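PDB 5EJR: myosin-I heavy chain from Dictyostelium discoideum, which serves as an actin-based motor with ATPase activity in early phagocytosis and adhesion, this chain being a MyTH4-FERM tandem from its tail. Local coordinates for residues M73-Y78 with Y112-K117; K62-N67 with Y108-R113; N116-P119 with S123-K126. One frame throughout, in Å; residues are numbered along the deposited sequence.

Interaction 1: M73-Y78 with Y112-K117; sequences MWMGDY and YRQTNK
Met75 lays the end of its side chain against Gln114, near the C-terminal ends of two MyTH4-domain helices, 58-75 and 104-113. Two atoms do the touching: CE of Met75 is 3.5 Å from CB of Gln114, and SD of Met75 is 3.6 Å from the same CB. The methyl CE also comes to 3.3 Å from Gln114 O, the shortest approach between the two segments. The two meet because the methionine chain, extended as far as SD, bends at its last torsion (chi3 73°) and swings CE onto the partner backbone.

Gln114 bends too, at chi2 (-67°), which carries its amide away from the methionine methyl and toward Asp77. There a water joins the segments: it accepts from Gln114 NE2 at 2.7 Å and donates to Asp77 OD2 at 2.7 Å. The other end of the amide, OE1, is hydrogen-bonded to Asn45 N, so both ends of the group are engaged.

Further out, each backbone is set by a local motif. Gly76, at positive phi, is the C-prime residue of a Schellman motif that ends helix 58-75 and leads the chain into Asp77. Arg113 to Asn116 form a type I turn, and Tyr112 O accepts two firm bonds, from Thr115 OG1 at 2.7 Å, in the carbonyl plane on a lone pair (135°), and from Thr115 N at 2.8 Å.

No direct hydrogen bond spans the segments; the join rests on dispersion at the methionine tip and on one water that matches an amide donor to a carboxylate oxygen.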
loop_
_atom_site.group_PDB
_atom_site.type_symbol
_atom_site.label_atom_id
_atom_site.label_comp_id
_atom_site.label_asym_id
_atom_site.label_seq_id
_atom_site.Cartn_x
_atom_site.Cartn_y
_atom_site.Cartn_z
ATOM N N MET A 73 -13.047 0.654 -23.172
ATOM C CA MET A 73 -12.592 1.925 -22.606
ATOM C C MET A 73 -11.091 1.883 -22.371
ATOM O O MET A 73 -10.407 2.870 -22.617
ATOM C CB MET A 73 -13.293 2.191 -21.270
ATOM C CG MET A 73 -14.712 2.645 -21.414
ATOM S SD MET A 73 -15.621 2.496 -19.865
ATOM C CE MET A 73 -15.237 3.958 -19.161
ATOM N N TRP A 74 -10.581 0.743 -21.872
ATOM C CA TRP A 74 -9.157 0.565 -21.589
ATOM C C TRP A 74 -8.343 0.602 -22.894
ATOM O O TRP A 74 -7.301 1.264 -22.971
ATOM C CB TRP A 74 -8.920 -0.753 -20.842
ATOM C CG TRP A 74 -7.480 -1.144 -20.816
ATOM C CD1 TRP A 74 -6.874 -2.113 -21.563
ATOM C CD2 TRP A 74 -6.439 -0.495 -20.077
ATOM N NE1 TRP A 74 -5.524 -2.146 -21.291
ATOM C CE2 TRP A 74 -5.224 -1.144 -20.403
ATOM C CE3 TRP A 74 -6.416 0.565 -19.151
ATOM C CZ2 TRP A 74 -4.003 -0.780 -19.820
ATOM C CZ3 TRP A 74 -5.207 0.916 -18.565
ATOM C CH2 TRP A 74 -4.017 0.259 -18.912
ATOM N N MET A 75 -8.858 -0.105 -23.917
ATOM C CA MET A 75 -8.284 -0.230 -25.252
ATOM C C MET A 75 -8.442 1.026 -26.117
ATOM O O MET A 75 -7.799 1.120 -27.158
ATOM C CB MET A 75 -8.853 -1.467 -25.944
ATOM C CG MET A 75 -8.358 -2.747 -25.317
ATOM S SD MET A 75 -9.152 -4.226 -25.961
ATOM C CE MET A 75 -8.358 -4.309 -27.617
ATOM N N GLY A 76 -9.258 1.981 -25.665
ATOM C CA GLY A 76 -9.501 3.238 -26.367
ATOM C C GLY A 76 -10.468 3.138 -27.534
ATOM O O GLY A 76 -10.379 3.927 -28.478
ATOM N N ASP A 77 -11.398 2.175 -27.477
ATOM C CA ASP A 77 -12.421 1.935 -28.500
ATOM C C ASP A 77 -13.823 2.376 -28.047
ATOM O O ASP A 77 -14.777 2.275 -28.818
ATOM C CB ASP A 77 -12.425 0.458 -28.927
ATOM C CG ASP A 77 -11.111 -0.016 -29.517
ATOM O OD1 ASP A 77 -10.576 0.676 -30.421
ATOM O OD2 ASP A 77 -10.628 -1.086 -29.095
ATOM N N TYR A 78 -13.934 2.861 -26.801
ATOM C CA TYR A 78 -15.156 3.356 -26.164
ATOM C C TYR A 78 -14.728 4.521 -25.263
ATOM O O TYR A 78 -13.671 4.428 -24.631
ATOM C CB TYR A 78 -15.811 2.241 -25.340
ATOM C CG TYR A 78 -17.249 2.484 -24.932
ATOM C CD1 TYR A 78 -18.304 2.014 -25.711
ATOM C CD2 TYR A 78 -17.557 3.093 -23.717
ATOM C CE1 TYR A 78 -19.631 2.186 -25.313
ATOM C CE2 TYR A 78 -18.880 3.269 -23.308
ATOM C CZ TYR A 78 -19.915 2.807 -24.107
ATOM O OH TYR A 78 -21.220 2.983 -23.712
ATOM N N TYR A 112 -8.864 -11.084 -25.273
ATOM C CA TYR A 112 -8.219 -11.721 -26.413
ATOM C C TYR A 112 -8.939 -11.435 -27.742
ATOM O O TYR A 112 -8.294 -11.012 -28.705
ATOM C CB TYR A 112 -8.017 -13.234 -26.209
ATOM C CG TYR A 112 -7.340 -13.843 -27.417
ATOM C CD1 TYR A 112 -5.973 -13.678 -27.629
ATOM C CD2 TYR A 112 -8.088 -14.444 -28.430
ATOM C CE1 TYR A 112 -5.357 -14.151 -28.789
ATOM C CE2 TYR A 112 -7.482 -14.922 -29.593
ATOM C CZ TYR A 112 -6.119 -14.768 -29.768
ATOM O OH TYR A 112 -5.528 -15.238 -30.909
ATOM N N ARG A 113 -10.264 -11.661 -27.790
ATOM C CA ARG A 113 -11.102 -11.397 -28.974
ATOM C C ARG A 113 -10.830 -9.982 -29.498
ATOM O O ARG A 113 -10.685 -9.785 -30.702
ATOM C CB ARG A 113 -12.594 -11.560 -28.616
ATOM C CG ARG A 113 -13.569 -10.825 -29.536
ATOM C CD ARG A 113 -14.827 -10.437 -28.799
ATOM N NE ARG A 113 -15.632 -9.469 -29.531
ATOM C CZ ARG A 113 -16.680 -9.787 -30.284
ATOM N NH1 ARG A 113 -17.025 -11.057 -30.451
ATOM N NH2 ARG A 113 -17.385 -8.839 -30.884
ATOM N N GLN A 114 -10.716 -9.006 -28.591
ATOM C CA GLN A 114 -10.514 -7.630 -29.011
ATOM C C GLN A 114 -9.088 -7.342 -29.545
ATOM O O GLN A 114 -8.884 -6.311 -30.181
ATOM C CB GLN A 114 -10.947 -6.675 -27.909
ATOM C CG GLN A 114 -12.476 -6.636 -27.717
ATOM C CD GLN A 114 -13.215 -6.025 -28.893
ATOM O OE1 GLN A 114 -13.642 -6.709 -29.830
ATOM N NE2 GLN A 114 -13.361 -4.717 -28.877
ATOM N N THR A 115 -8.147 -8.287 -29.381
ATOM C CA THR A 115 -6.774 -8.158 -29.913
ATOM C C THR A 115 -6.655 -8.812 -31.307
ATOM O O THR A 115 -5.706 -8.526 -32.034
ATOM C CB THR A 115 -5.727 -8.807 -28.979
ATOM O OG1 THR A 115 -5.778 -10.227 -29.098
ATOM C CG2 THR A 115 -5.858 -8.378 -27.530
ATOM N N ASN A 116 -7.578 -9.726 -31.638
ATOM C CA ASN A 116 -7.606 -10.483 -32.892
ATOM C C ASN A 116 -8.344 -9.706 -33.989
ATOM O O ASN A 116 -9.539 -9.450 -33.858
ATOM C CB ASN A 116 -8.266 -11.846 -32.644
ATOM C CG ASN A 116 -7.792 -12.983 -33.511
ATOM O OD1 ASN A 116 -6.637 -13.046 -33.949
ATOM N ND2 ASN A 116 -8.652 -13.970 -33.684
ATOM N N LYS A 117 -7.618 -9.324 -35.061
ATOM C CA LYS A 117 -8.113 -8.584 -36.237
ATOM C C LYS A 117 -8.669 -7.201 -35.858
ATOM O O LYS A 117 -9.779 -6.817 -36.233
ATOM C CB LYS A 117 -9.105 -9.414 -37.092
ATOM C CG LYS A 117 -8.525 -10.735 -37.607
ATOM C CD LYS A 117 -9.500 -11.477 -38.528
ATOM C CE LYS A 117 -9.068 -12.897 -38.841
ATOM N NZ LYS A 117 -7.832 -12.958 -39.672
HETATM O O HOH W 1 -11.732 -2.972 -27.561
#

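Interaction 2: K62-N67 with Y108-R113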
loop_
_atom_site.group_PDB
_atom_site.type_symbol
_atom_site.label_atom_id
_atom_site.label_comp_id
_atom_site.label_asym_id
_atom_site.label_seq_id
_atom_site.Cartn_x
_atom_site.Cartn_y
_atom_site.Cartn_z
ATOM N N LYS A 62 -24.921 -10.211 -17.497
ATOM C CA LYS A 62 -25.160 -8.773 -17.323
ATOM C C LYS A 62 -23.873 -8.060 -16.904
ATOM O O LYS A 62 -23.592 -6.977 -17.415
ATOM C CB LYS A 62 -26.293 -8.518 -16.319
ATOM C CG LYS A 62 -26.835 -7.084 -16.343
ATOM C CD LYS A 62 -27.853 -6.851 -15.231
ATOM C CE LYS A 62 -28.240 -5.398 -15.079
ATOM N NZ LYS A 62 -29.185 -4.952 -16.138
ATOM N N LYS A 63 -23.086 -8.687 -16.004
ATOM C CA LYS A 63 -21.800 -8.166 -15.515
ATOM C C LYS A 63 -20.742 -8.246 -16.636
ATOM O O LYS A 63 -19.860 -7.388 -16.713
ATOM C CB LYS A 63 -21.316 -8.964 -14.292
ATOM C CG LYS A 63 -22.161 -8.799 -13.035
ATOM C CD LYS A 63 -21.661 -9.713 -11.930
ATOM C CE LYS A 63 -22.601 -9.737 -10.753
ATOM N NZ LYS A 63 -21.913 -10.196 -9.517
ATOM N N ALA A 64 -20.838 -9.285 -17.490
ATOM C CA ALA A 64 -19.933 -9.522 -18.621
ATOM C C ALA A 64 -20.105 -8.431 -19.677
ATOM O O ALA A 64 -19.115 -8.033 -20.294
ATOM C CB ALA A 64 -20.203 -10.879 -19.223
ATOM N N ILE A 65 -21.356 -7.927 -19.853
ATOM C CA ILE A 65 -21.697 -6.848 -20.782
ATOM C C ILE A 65 -21.035 -5.561 -20.321
ATOM O O ILE A 65 -20.377 -4.910 -21.142
ATOM C CB ILE A 65 -23.235 -6.685 -21.000
ATOM C CG1 ILE A 65 -23.816 -7.899 -21.744
ATOM C CG2 ILE A 65 -23.567 -5.367 -21.746
ATOM C CD1 ILE A 65 -25.302 -8.193 -21.434
ATOM N N LYS A 66 -21.203 -5.189 -19.023
ATOM C CA LYS A 66 -20.578 -3.976 -18.456
ATOM C C LYS A 66 -19.049 -4.079 -18.564
ATOM O O LYS A 66 -18.397 -3.075 -18.869
ATOM C CB LYS A 66 -20.974 -3.769 -16.981
ATOM C CG LYS A 66 -20.582 -2.403 -16.411
ATOM C CD LYS A 66 -20.804 -2.342 -14.909
ATOM C CE LYS A 66 -20.657 -0.947 -14.352
ATOM N NZ LYS A 66 -20.842 -0.926 -12.876
ATOM N N ASN A 67 -18.496 -5.286 -18.301
ATOM C CA ASN A 67 -17.061 -5.572 -18.365
ATOM C C ASN A 67 -16.509 -5.340 -19.767
ATOM O O ASN A 67 -15.417 -4.774 -19.904
ATOM C CB ASN A 67 -16.783 -7.004 -17.964
ATOM C CG ASN A 67 -15.308 -7.271 -17.800
ATOM O OD1 ASN A 67 -14.703 -6.966 -16.775
ATOM N ND2 ASN A 67 -14.691 -7.781 -18.826
ATOM N N TYR A 108 -10.895 -13.094 -19.935
ATOM C CA TYR A 108 -9.741 -13.472 -20.769
ATOM C C TYR A 108 -10.125 -13.589 -22.256
ATOM O O TYR A 108 -9.370 -13.147 -23.108
ATOM C CB TYR A 108 -9.150 -14.811 -20.308
ATOM C CG TYR A 108 -8.069 -14.692 -19.256
ATOM C CD1 TYR A 108 -6.736 -14.494 -19.615
ATOM C CD2 TYR A 108 -8.363 -14.853 -17.904
ATOM C CE1 TYR A 108 -5.727 -14.431 -18.651
ATOM C CE2 TYR A 108 -7.370 -14.754 -16.930
ATOM C CZ TYR A 108 -6.053 -14.556 -17.309
ATOM O OH TYR A 108 -5.079 -14.520 -16.343
ATOM N N CYS A 109 -11.300 -14.190 -22.552
ATOM C CA CYS A 109 -11.826 -14.332 -23.915
ATOM C C CYS A 109 -12.206 -12.980 -24.492
ATOM O O CYS A 109 -11.840 -12.722 -25.627
ATOM C CB CYS A 109 -12.989 -15.314 -23.961
ATOM S SG CYS A 109 -12.526 -17.020 -23.577
ATOM N N GLN A 110 -12.865 -12.084 -23.712
ATOM C CA GLN A 110 -13.227 -10.740 -24.213
ATOM C C GLN A 110 -11.995 -9.921 -24.554
ATOM O O GLN A 110 -12.025 -9.154 -25.521
ATOM C CB GLN A 110 -14.047 -9.932 -23.200
ATOM C CG GLN A 110 -15.487 -10.379 -22.994
ATOM C CD GLN A 110 -16.226 -9.489 -22.008
ATOM O OE1 GLN A 110 -15.671 -8.563 -21.398
ATOM N NE2 GLN A 110 -17.522 -9.715 -21.871
ATOM N N ALA A 111 -10.932 -10.023 -23.708
ATOM C CA ALA A 111 -9.706 -9.251 -23.891
ATOM C C ALA A 111 -9.011 -9.752 -25.146
ATOM O O ALA A 111 -8.658 -8.936 -26.000
ATOM C CB ALA A 111 -8.796 -9.391 -22.668
ATOM N N TYR A 112 -8.864 -11.084 -25.273
ATOM C CA TYR A 112 -8.219 -11.721 -26.413
ATOM C C TYR A 112 -8.939 -11.435 -27.742
ATOM O O TYR A 112 -8.294 -11.012 -28.705
ATOM C CB TYR A 112 -8.017 -13.234 -26.209
ATOM C CG TYR A 112 -7.340 -13.843 -27.417
ATOM C CD1 TYR A 112 -5.973 -13.678 -27.629
ATOM C CD2 TYR A 112 -8.088 -14.444 -28.430
ATOM C CE1 TYR A 112 -5.357 -14.151 -28.789
ATOM C CE2 TYR A 112 -7.482 -14.922 -29.593
ATOM C CZ TYR A 112 -6.119 -14.768 -29.768
ATOM O OH TYR A 112 -5.528 -15.238 -30.909
ATOM N N ARG A 113 -10.264 -11.661 -27.790
ATOM C CA ARG A 113 -11.102 -11.397 -28.974
ATOM C C ARG A 113 -10.830 -9.982 -29.498
ATOM O O ARG A 113 -10.685 -9.785 -30.702
ATOM C CB ARG A 113 -12.594 -11.560 -28.616
ATOM C CG ARG A 113 -13.569 -10.825 -29.536
ATOM C CD ARG A 113 -14.827 -10.437 -28.799
ATOM N NE ARG A 113 -15.632 -9.469 -29.531
ATOM C CZ ARG A 113 -16.680 -9.787 -30.284
ATOM N NH1 ARG A 113 -17.025 -11.057 -30.451
ATOM N NH2 ARG A 113 -17.385 -8.839 -30.884
#
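Gln110 reaches from helix 104-113 to helix 58-75 within the MyTH4 domain and makes both hydrogen bonds of this buried contact with its amide. As donor, its NE2 meets the backbone O of Ala64 at 2.8 Å in a nearly straight bond (176°); Ala64 O lies in the plane of the glutamine amide, although NE2 stands above the plane of the carbonyl that receives it. As acceptor, OE1 of Gln110 takes ND2 of Asn67 at 2.9 Å, with 163° at the hydrogen, and again the donor sits above the acceptor's plane. The two amide planes are 36° apart.

Packing beyond the bonds is slight: CB of Ala64 lies 3.9 Å from Gln110 NE2. The chain of Gln110, extended beyond CG, spans the gap, while Phe68 and Ile71 touch it from helix 58-75. Replacing the glutamine with a leucine would probably leave Ala64 O and Asn67 ND2 without these polar mates at a buried interface.

Asn67 is oriented from its other end, where OD1 bonds Arg96. With that oxygen taken, ND2 faces Gln110 OE1, which in turn leaves NE2 for the carbonyl of Ala64: a chain of bonds that probably settles the orientation of both amides.

Interaction 3: N116-P119 with S123-K126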
loop_
_atom_site.group_PDB
_atom_site.type_symbol
_atom_site.label_atom_id
_atom_site.label_comp_id
_atom_site.label_asym_id
_atom_site.label_seq_id
_atom_site.Cartn_x
_atom_site.Cartn_y
_atom_site.Cartn_z
ATOM N N ASN A 116 -7.578 -9.726 -31.638
ATOM C CA ASN A 116 -7.606 -10.483 -32.892
ATOM C C ASN A 116 -8.344 -9.706 -33.989
ATOM O O ASN A 116 -9.539 -9.450 -33.858
ATOM C CB ASN A 116 -8.266 -11.846 -32.644
ATOM C CG ASN A 116 -7.792 -12.983 -33.511
ATOM O OD1 ASN A 116 -6.637 -13.046 -33.949
ATOM N ND2 ASN A 116 -8.652 -13.970 -33.684
ATOM N N LYS A 117 -7.618 -9.324 -35.061
ATOM C CA LYS A 117 -8.113 -8.584 -36.237
ATOM C C LYS A 117 -8.669 -7.201 -35.858
ATOM O O LYS A 117 -9.779 -6.817 -36.233
ATOM C CB LYS A 117 -9.105 -9.414 -37.092
ATOM C CG LYS A 117 -8.525 -10.735 -37.607
ATOM C CD LYS A 117 -9.500 -11.477 -38.528
ATOM C CE LYS A 117 -9.068 -12.897 -38.841
ATOM N NZ LYS A 117 -7.832 -12.958 -39.672
ATOM N N ASN A 118 -7.857 -6.454 -35.112
ATOM C CA ASN A 118 -8.155 -5.107 -34.671
ATOM C C ASN A 118 -7.557 -4.151 -35.732
ATOM O O ASN A 118 -6.371 -4.279 -36.045
ATOM C CB ASN A 118 -7.510 -4.882 -33.290
ATOM C CG ASN A 118 -7.956 -3.654 -32.542
ATOM O OD1 ASN A 118 -8.287 -2.617 -33.117
ATOM N ND2 ASN A 118 -7.953 -3.746 -31.217
ATOM N N PRO A 119 -8.325 -3.188 -36.293
ATOM C CA PRO A 119 -7.744 -2.296 -37.319
ATOM C C PRO A 119 -6.718 -1.302 -36.775
ATOM O O PRO A 119 -6.096 -0.577 -37.557
ATOM C CB PRO A 119 -8.970 -1.579 -37.903
ATOM C CG PRO A 119 -9.969 -1.581 -36.796
ATOM C CD PRO A 119 -9.757 -2.890 -36.074
ATOM N N SER A 123 -4.504 -0.275 -30.130
ATOM C CA SER A 123 -5.665 -0.758 -29.393
ATOM C C SER A 123 -5.416 -2.237 -29.066
ATOM O O SER A 123 -5.613 -2.636 -27.919
ATOM C CB SER A 123 -6.944 -0.564 -30.203
ATOM O OG SER A 123 -8.028 -1.315 -29.685
ATOM N N ALA A 124 -4.919 -3.030 -30.045
ATOM C CA ALA A 124 -4.589 -4.452 -29.855
ATOM C C ALA A 124 -3.496 -4.671 -28.798
ATOM O O ALA A 124 -3.549 -5.669 -28.082
ATOM C CB ALA A 124 -4.156 -5.078 -31.169
ATOM N N LYS A 125 -2.495 -3.761 -28.728
ATOM C CA LYS A 125 -1.369 -3.830 -27.788
ATOM C C LYS A 125 -1.891 -3.676 -26.338
ATOM O O LYS A 125 -1.456 -4.417 -25.451
ATOM C CB LYS A 125 -0.318 -2.753 -28.146
ATOM C CG LYS A 125 0.922 -2.723 -27.260
ATOM C CD LYS A 125 1.869 -1.597 -27.669
ATOM C CE LYS A 125 3.135 -1.540 -26.840
ATOM N NZ LYS A 125 4.025 -2.714 -27.075
ATOM N N LYS A 126 -2.848 -2.740 -26.138
ATOM C CA LYS A 126 -3.547 -2.436 -24.889
ATOM C C LYS A 126 -4.370 -3.648 -24.440
ATOM O O LYS A 126 -4.508 -3.898 -23.239
ATOM C CB LYS A 126 -4.451 -1.200 -25.063
ATOM C CG LYS A 126 -3.711 0.130 -24.948
ATOM C CD LYS A 126 -4.586 1.270 -25.446
ATOM C CE LYS A 126 -3.950 2.626 -25.309
ATOM N NZ LYS A 126 -4.926 3.712 -25.616
#
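Asn118 and Ser123 face each other across the short connection into helix 121-137, with the asparagine amide directed at the serine hydroxyl. Asn118 ND2 donates to Ser123 OG at 2.9 Å, with 158° at the hydrogen; the oxygen is tilted 15° from the amide plane. On the asparagine side, CG anti to N (chi1 -167°) sends the amide across the gap. The serine answers in kind, since its OG likewise stands opposite its own backbone N and is thereby presented to the loop. The nitrogen end of the amide leads: OD1 of Asn118 stays 3.7 Å from Ser123 OG, too far for a hydrogen bond.

Behind the amide, the aliphatic base of Asn118 rests on Ala124, CB to CB at 4.0 Å, where the CA atoms of the two residues are 6.0 Å apart. ND2 of Asn118 is also 3.3 Å from Ala124 N, but both are donors, so that approach is packing and no bond.

The loop 116-119 joins helix 104-113 to helix 121-137 within the helical MyTH4 domain. Asn118 shapes the turn of the chain as well as reaching over it: its OD1 accepts from Lys120 N, two residues on, the defining bond of an Asx turn, with Pro119 in the middle position. The amide is therefore held at both ends, and ND2 has a second, weak bond to Gln114 O.

Ser123 has its strongest polar partner elsewhere, at Asp77 OD2. Because OG accepts the hydrogen from Asn118, its own proton is probably the one directed to that carboxylate, which would set the hydroxyl's rotation between asparagine and aspartate.

From the N terminus, helix 58-75 supplies 62-67 to interaction 2 and then, at its C-terminal end, 73-78 to interaction 1. After helix 86-99 the chain returns through helix 104-113, where 108-113 closes interaction 2 and 112-117 closes interaction 1. The two long loops cross rather than nest, since each opens and closes in the same order, and they share Tyr112 and Arg113. Interaction 3 closes a short local loop that starts in the Asn116 and Lys117 shared with interaction 1 and follows interaction 2 in series. Trp74 NE1 to Lys126 O also connects interactions 1 and 3, so helices 58-75, 104-113 and 121-137 of the MyTH4 region are tied together.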